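Solute-binding protein Csal_2479 (Chromohalobacter salexigens, PDB 4P1L) binds D-glucuronate and is probably the periplasmic receptor of a TRAP transport system that carries the solute into the cytoplasm. Local coordinates at residues M89-L102 against F126-W140. Residues are numbered along the deposited sequence; the frame is centred on the assembly and turned at random.
Sequences MGPMGPIVPAANVL and FADALAEKNLIVLSW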
loop_
_atom_site.group_PDB
_atom_site.type_symbol
_atom_site.label_atom_id
_atom_site.label_comp_id
_atom_site.label_asym_id
_atom_site.label_seq_id
_atom_site.Cartn_x
_atom_site.Cartn_y
_atom_site.Cartn_z
HETATM N N MSE A 89 -2.534 -3.194 0.772
HETATM C CA MSE A 89 -3.659 -3.941 0.195
HETATM C C MSE A 89 -3.422 -4.445 -1.212
HETATM O O MSE A 89 -4.164 -5.308 -1.698
HETATM C CB MSE A 89 -4.943 -3.115 0.233
HETATM C CG MSE A 89 -5.487 -2.873 1.621
HETATM SE SE MSE A 89 -6.027 -4.533 2.590
HETATM C CE MSE A 89 -7.891 -4.549 2.007
ATOM N N GLY A 90 -2.398 -3.920 -1.887
ATOM C CA GLY A 90 -2.022 -4.421 -3.205
ATOM C C GLY A 90 -1.717 -5.909 -3.245
ATOM O O GLY A 90 -2.350 -6.662 -4.001
ATOM N N PRO A 91 -0.719 -6.350 -2.458
ATOM C CA PRO A 91 -0.386 -7.761 -2.338
ATOM C C PRO A 91 -1.489 -8.570 -1.707
ATOM O O PRO A 91 -1.423 -9.812 -1.737
ATOM C CB PRO A 91 0.835 -7.770 -1.423
ATOM C CG PRO A 91 1.363 -6.430 -1.461
ATOM C CD PRO A 91 0.251 -5.508 -1.733
HETATM N N MSE A 92 -2.479 -7.904 -1.123
HETATM C CA MSE A 92 -3.619 -8.621 -0.537
HETATM C C MSE A 92 -4.593 -9.073 -1.645
HETATM O O MSE A 92 -5.385 -10.002 -1.453
HETATM C CB MSE A 92 -4.332 -7.735 0.483
HETATM C CG MSE A 92 -5.374 -8.391 1.381
HETATM SE SE MSE A 92 -4.567 -9.743 2.540
HETATM C CE MSE A 92 -3.394 -8.570 3.568
ATOM N N GLY A 93 -4.530 -8.423 -2.802
ATOM C CA GLY A 93 -5.451 -8.716 -3.901
ATOM C C GLY A 93 -5.460 -10.165 -4.344
ATOM O O GLY A 93 -6.527 -10.776 -4.501
ATOM N N PRO A 94 -4.281 -10.747 -4.550
ATOM C CA PRO A 94 -4.271 -12.166 -4.937
ATOM C C PRO A 94 -4.797 -13.133 -3.867
ATOM O O PRO A 94 -5.039 -14.296 -4.179
ATOM C CB PRO A 94 -2.791 -12.438 -5.215
ATOM C CG PRO A 94 -2.252 -11.089 -5.692
ATOM C CD PRO A 94 -3.038 -10.044 -4.931
ATOM N N ILE A 95 -4.974 -12.662 -2.636
ATOM C CA ILE A 95 -5.373 -13.519 -1.535
ATOM C C ILE A 95 -6.852 -13.329 -1.202
ATOM O O ILE A 95 -7.546 -14.294 -0.876
ATOM C CB ILE A 95 -4.477 -13.230 -0.324
ATOM C CG1 ILE A 95 -3.031 -13.576 -0.713
ATOM C CG2 ILE A 95 -4.911 -14.048 0.878
ATOM C CD1 ILE A 95 -2.007 -12.808 -0.012
ATOM N N VAL A 96 -7.322 -12.083 -1.304
ATOM C CA VAL A 96 -8.694 -11.710 -0.954
ATOM C C VAL A 96 -9.340 -11.017 -2.146
ATOM O O VAL A 96 -9.009 -9.885 -2.456
ATOM C CB VAL A 96 -8.735 -10.713 0.210
ATOM C CG1 VAL A 96 -10.176 -10.382 0.581
ATOM C CG2 VAL A 96 -7.982 -11.228 1.399
ATOM N N PRO A 97 -10.279 -11.693 -2.820
ATOM C CA PRO A 97 -10.791 -11.132 -4.078
ATOM C C PRO A 97 -11.272 -9.680 -3.998
ATOM O O PRO A 97 -10.906 -8.888 -4.871
ATOM C CB PRO A 97 -11.918 -12.098 -4.446
ATOM C CG PRO A 97 -11.429 -13.410 -3.915
ATOM C CD PRO A 97 -10.703 -13.091 -2.620
ATOM N N ALA A 98 -12.044 -9.333 -2.976
ATOM C CA ALA A 98 -12.569 -7.973 -2.825
ATOM C C ALA A 98 -11.479 -6.932 -2.737
ATOM O O ALA A 98 -11.662 -5.791 -3.190
ATOM C CB ALA A 98 -13.486 -7.875 -1.579
ATOM N N ALA A 99 -10.338 -7.308 -2.159
ATOM C CA ALA A 99 -9.226 -6.379 -2.029
ATOM C C ALA A 99 -8.700 -5.924 -3.375
ATOM O O ALA A 99 -8.136 -4.826 -3.465
ATOM C CB ALA A 99 -8.079 -6.998 -1.175
ATOM N N ASN A 100 -8.879 -6.726 -4.430
ATOM C CA ASN A 100 -8.405 -6.305 -5.754
ATOM C C ASN A 100 -9.060 -5.021 -6.245
ATOM O O ASN A 100 -8.499 -4.317 -7.082
ATOM C CB ASN A 100 -8.625 -7.380 -6.818
ATOM C CG ASN A 100 -7.523 -8.392 -6.843
ATOM O OD1 ASN A 100 -6.356 -8.037 -6.935
ATOM N ND2 ASN A 100 -7.886 -9.668 -6.700
ATOM N N VAL A 101 -10.241 -4.708 -5.721
ATOM C CA VAL A 101 -10.916 -3.481 -6.140
ATOM C C VAL A 101 -10.029 -2.270 -5.867
ATOM O O VAL A 101 -10.012 -1.323 -6.648
ATOM C CB VAL A 101 -12.272 -3.327 -5.416
ATOM C CG1 VAL A 101 -12.872 -1.944 -5.655
ATOM C CG2 VAL A 101 -13.243 -4.413 -5.890
ATOM N N LEU A 102 -9.268 -2.323 -4.773
ATOM C CA LEU A 102 -8.422 -1.221 -4.355
ATOM C C LEU A 102 -7.225 -1.028 -5.268
ATOM O O LEU A 102 -6.579 0.012 -5.232
ATOM C CB LEU A 102 -7.934 -1.449 -2.916
ATOM C CG LEU A 102 -9.048 -1.560 -1.902
ATOM C CD1 LEU A 102 -8.454 -1.971 -0.524
ATOM C CD2 LEU A 102 -9.873 -0.283 -1.812
ATOM N N PHE A 126 -14.499 -4.288 3.323
ATOM C CA PHE A 126 -13.135 -4.812 3.126
ATOM C C PHE A 126 -12.648 -5.586 4.351
ATOM O O PHE A 126 -12.015 -6.650 4.227
ATOM C CB PHE A 126 -12.142 -3.711 2.763
ATOM C CG PHE A 126 -12.329 -3.184 1.373
ATOM C CD1 PHE A 126 -11.937 -3.942 0.272
ATOM C CD2 PHE A 126 -12.909 -1.949 1.158
ATOM C CE1 PHE A 126 -12.123 -3.483 -0.994
ATOM C CE2 PHE A 126 -13.107 -1.482 -0.130
ATOM C CZ PHE A 126 -12.705 -2.240 -1.209
ATOM N N ALA A 127 -12.947 -5.057 5.532
ATOM C CA ALA A 127 -12.613 -5.755 6.759
ATOM C C ALA A 127 -13.311 -7.116 6.792
ATOM O O ALA A 127 -12.704 -8.118 7.150
ATOM C CB ALA A 127 -13.015 -4.928 7.983
ATOM N N ASP A 128 -14.588 -7.145 6.415
ATOM C CA ASP A 128 -15.330 -8.394 6.379
ATOM C C ASP A 128 -14.637 -9.402 5.460
ATOM O O ASP A 128 -14.528 -10.583 5.781
ATOM C CB ASP A 128 -16.765 -8.153 5.896
ATOM C CG ASP A 128 -17.645 -7.509 6.953
ATOM O OD1 ASP A 128 -17.244 -7.418 8.130
ATOM O OD2 ASP A 128 -18.767 -7.102 6.596
ATOM N N ALA A 129 -14.183 -8.936 4.303
ATOM C CA ALA A 129 -13.557 -9.840 3.343
ATOM C C ALA A 129 -12.233 -10.408 3.875
ATOM O O ALA A 129 -11.942 -11.596 3.687
ATOM C CB ALA A 129 -13.348 -9.148 2.026
ATOM N N LEU A 130 -11.430 -9.563 4.529
ATOM C CA LEU A 130 -10.193 -10.031 5.129
ATOM C C LEU A 130 -10.438 -11.014 6.265
ATOM O O LEU A 130 -9.665 -11.962 6.425
ATOM C CB LEU A 130 -9.321 -8.861 5.611
ATOM C CG LEU A 130 -8.294 -8.436 4.572
ATOM C CD1 LEU A 130 -8.949 -7.744 3.352
ATOM C CD2 LEU A 130 -7.279 -7.547 5.246
ATOM N N ALA A 131 -11.516 -10.815 7.031
ATOM C CA ALA A 131 -11.822 -11.665 8.178
ATOM C C ALA A 131 -12.092 -13.082 7.702
ATOM O O ALA A 131 -11.721 -14.046 8.352
ATOM C CB ALA A 131 -13.034 -11.132 8.964
ATOM N N GLU A 132 -12.730 -13.193 6.545
ATOM C CA GLU A 132 -13.005 -14.482 5.958
ATOM C C GLU A 132 -11.712 -15.220 5.611
ATOM O O GLU A 132 -11.706 -16.442 5.542
ATOM C CB GLU A 132 -13.939 -14.286 4.758
ATOM C CG GLU A 132 -13.719 -15.189 3.588
ATOM C CD GLU A 132 -14.855 -15.037 2.586
ATOM O OE1 GLU A 132 -15.983 -15.476 2.911
ATOM O OE2 GLU A 132 -14.631 -14.444 1.502
ATOM N N LYS A 133 -10.613 -14.492 5.428
ATOM C CA LYS A 133 -9.312 -15.115 5.173
ATOM C C LYS A 133 -8.380 -15.043 6.387
ATOM O O LYS A 133 -7.154 -15.068 6.228
ATOM C CB LYS A 133 -8.629 -14.441 3.985
ATOM C CG LYS A 133 -9.465 -14.471 2.699
ATOM C CD LYS A 133 -9.561 -15.854 2.099
ATOM C CE LYS A 133 -10.396 -15.834 0.836
ATOM N NZ LYS A 133 -10.374 -17.175 0.205
ATOM N N ASN A 134 -8.974 -14.913 7.578
ATOM C CA ASN A 134 -8.260 -15.029 8.859
ATOM C C ASN A 134 -7.435 -13.823 9.256
ATOM O O ASN A 134 -6.545 -13.942 10.094
ATOM C CB ASN A 134 -7.327 -16.248 8.888
ATOM C CG ASN A 134 -8.040 -17.537 9.183
ATOM O OD1 ASN A 134 -9.227 -17.562 9.506
ATOM N ND2 ASN A 134 -7.294 -18.633 9.100
ATOM N N LEU A 135 -7.731 -12.666 8.685
ATOM C CA LEU A 135 -7.070 -11.424 9.084
ATOM C C LEU A 135 -8.089 -10.432 9.633
ATOM O O LEU A 135 -9.081 -10.103 8.963
ATOM C CB LEU A 135 -6.324 -10.820 7.891
ATOM C CG LEU A 135 -5.176 -11.667 7.317
ATOM C CD1 LEU A 135 -4.666 -11.084 5.993
ATOM C CD2 LEU A 135 -4.022 -11.809 8.313
ATOM N N ILE A 136 -7.836 -9.951 10.858
ATOM C CA ILE A 136 -8.749 -9.039 11.513
ATOM C C ILE A 136 -8.208 -7.609 11.404
ATOM O O ILE A 136 -7.185 -7.282 11.999
ATOM C CB ILE A 136 -8.952 -9.408 12.985
ATOM C CG1 ILE A 136 -9.348 -10.889 13.123
ATOM C CG2 ILE A 136 -9.961 -8.482 13.609
ATOM C CD1 ILE A 136 -10.602 -11.287 12.321
ATOM N N VAL A 137 -8.878 -6.776 10.615
ATOM C CA VAL A 137 -8.403 -5.406 10.376
ATOM C C VAL A 137 -8.849 -4.508 11.506
ATOM O O VAL A 137 -10.045 -4.453 11.838
ATOM C CB VAL A 137 -8.952 -4.822 9.066
ATOM C CG1 VAL A 137 -8.582 -3.347 8.963
ATOM C CG2 VAL A 137 -8.423 -5.586 7.871
ATOM N N LEU A 138 -7.884 -3.811 12.112
ATOM C CA LEU A 138 -8.163 -2.937 13.228
ATOM C C LEU A 138 -8.180 -1.460 12.828
ATOM O O LEU A 138 -8.851 -0.652 13.454
ATOM C CB LEU A 138 -7.117 -3.137 14.318
ATOM C CG LEU A 138 -6.997 -4.563 14.863
ATOM C CD1 LEU A 138 -6.065 -4.573 16.054
ATOM C CD2 LEU A 138 -8.363 -5.100 15.239
ATOM N N SER A 139 -7.402 -1.100 11.820
ATOM C CA SER A 139 -7.370 0.279 11.358
ATOM C C SER A 139 -6.693 0.352 10.006
ATOM O O SER A 139 -6.080 -0.620 9.560
ATOM C CB SER A 139 -6.653 1.158 12.374
ATOM O OG SER A 139 -5.299 0.775 12.503
ATOM N N TRP A 140 -6.826 1.504 9.353
ATOM C CA TRP A 140 -6.277 1.720 8.005
ATOM C C TRP A 140 -5.205 2.802 8.024
ATOM O O TRP A 140 -5.463 3.898 8.500
ATOM C CB TRP A 140 -7.371 2.146 7.034
ATOM C CG TRP A 140 -8.506 1.189 6.938
ATOM C CD1 TRP A 140 -9.758 1.357 7.446
ATOM C CD2 TRP A 140 -8.503 -0.074 6.283
ATOM N NE1 TRP A 140 -10.534 0.265 7.164
ATOM C CE2 TRP A 140 -9.800 -0.620 6.428
ATOM C CE3 TRP A 140 -7.551 -0.788 5.565
ATOM C CZ2 TRP A 140 -10.158 -1.859 5.899
ATOM C CZ3 TRP A 140 -7.913 -2.041 5.044
ATOM C CH2 TRP A 140 -9.204 -2.547 5.209
#
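M89, a selenomethionine in this crystal, reaches across to L130 and W140 from the backbone that follows strand 84-88. Bends at chi2 (-63°) and chi3 (-91°) fold its chain, and M89 CE meets L130 CD1 at 3.6 Å. M89 SE lies at the edge of the W140 six-membered ring, 5.3 Å from the centroid and in its plane: a Met-aromatic contact. The side chain of M89 is about 6 Å from that of E234, a residue of the glucuronate pocket. M92, also selenomethionine, meets L135 tip to tip, with M92 SE 3.7 Å from L135 CD1. These contacts pack the loop between strand 84-88 and helix 111-118 against helix 121-132 and edge strand 135-141 of the mixed five-stranded sheet; between those two elements, N134, at positive phi, is the C-prime residue of a Schellman motif, in which L130 O accepts from both K133 N and L135 N. V96 divides its branches: V96 CG1 presses on A129 CB (3.7 Å), whereas CG2 lies against the aliphatic part of K133, the two side chains running antiparallel. A98 CB adds a methyl-to-methyl contact with A129 CB. A98 O lies in the plane of the F126 ring, 3.2 Å from F126 CE1, and L102 takes one face, L102 CD1 standing 4.2 Å from the centroid and 18° off the normal. An alanine in place of F126 would remove the ring and is likely to leave L102 without its aromatic partner, opening a gap between it and the carbonyl of A98. L102 CD2 reaches F126 CZ at 3.5 Å.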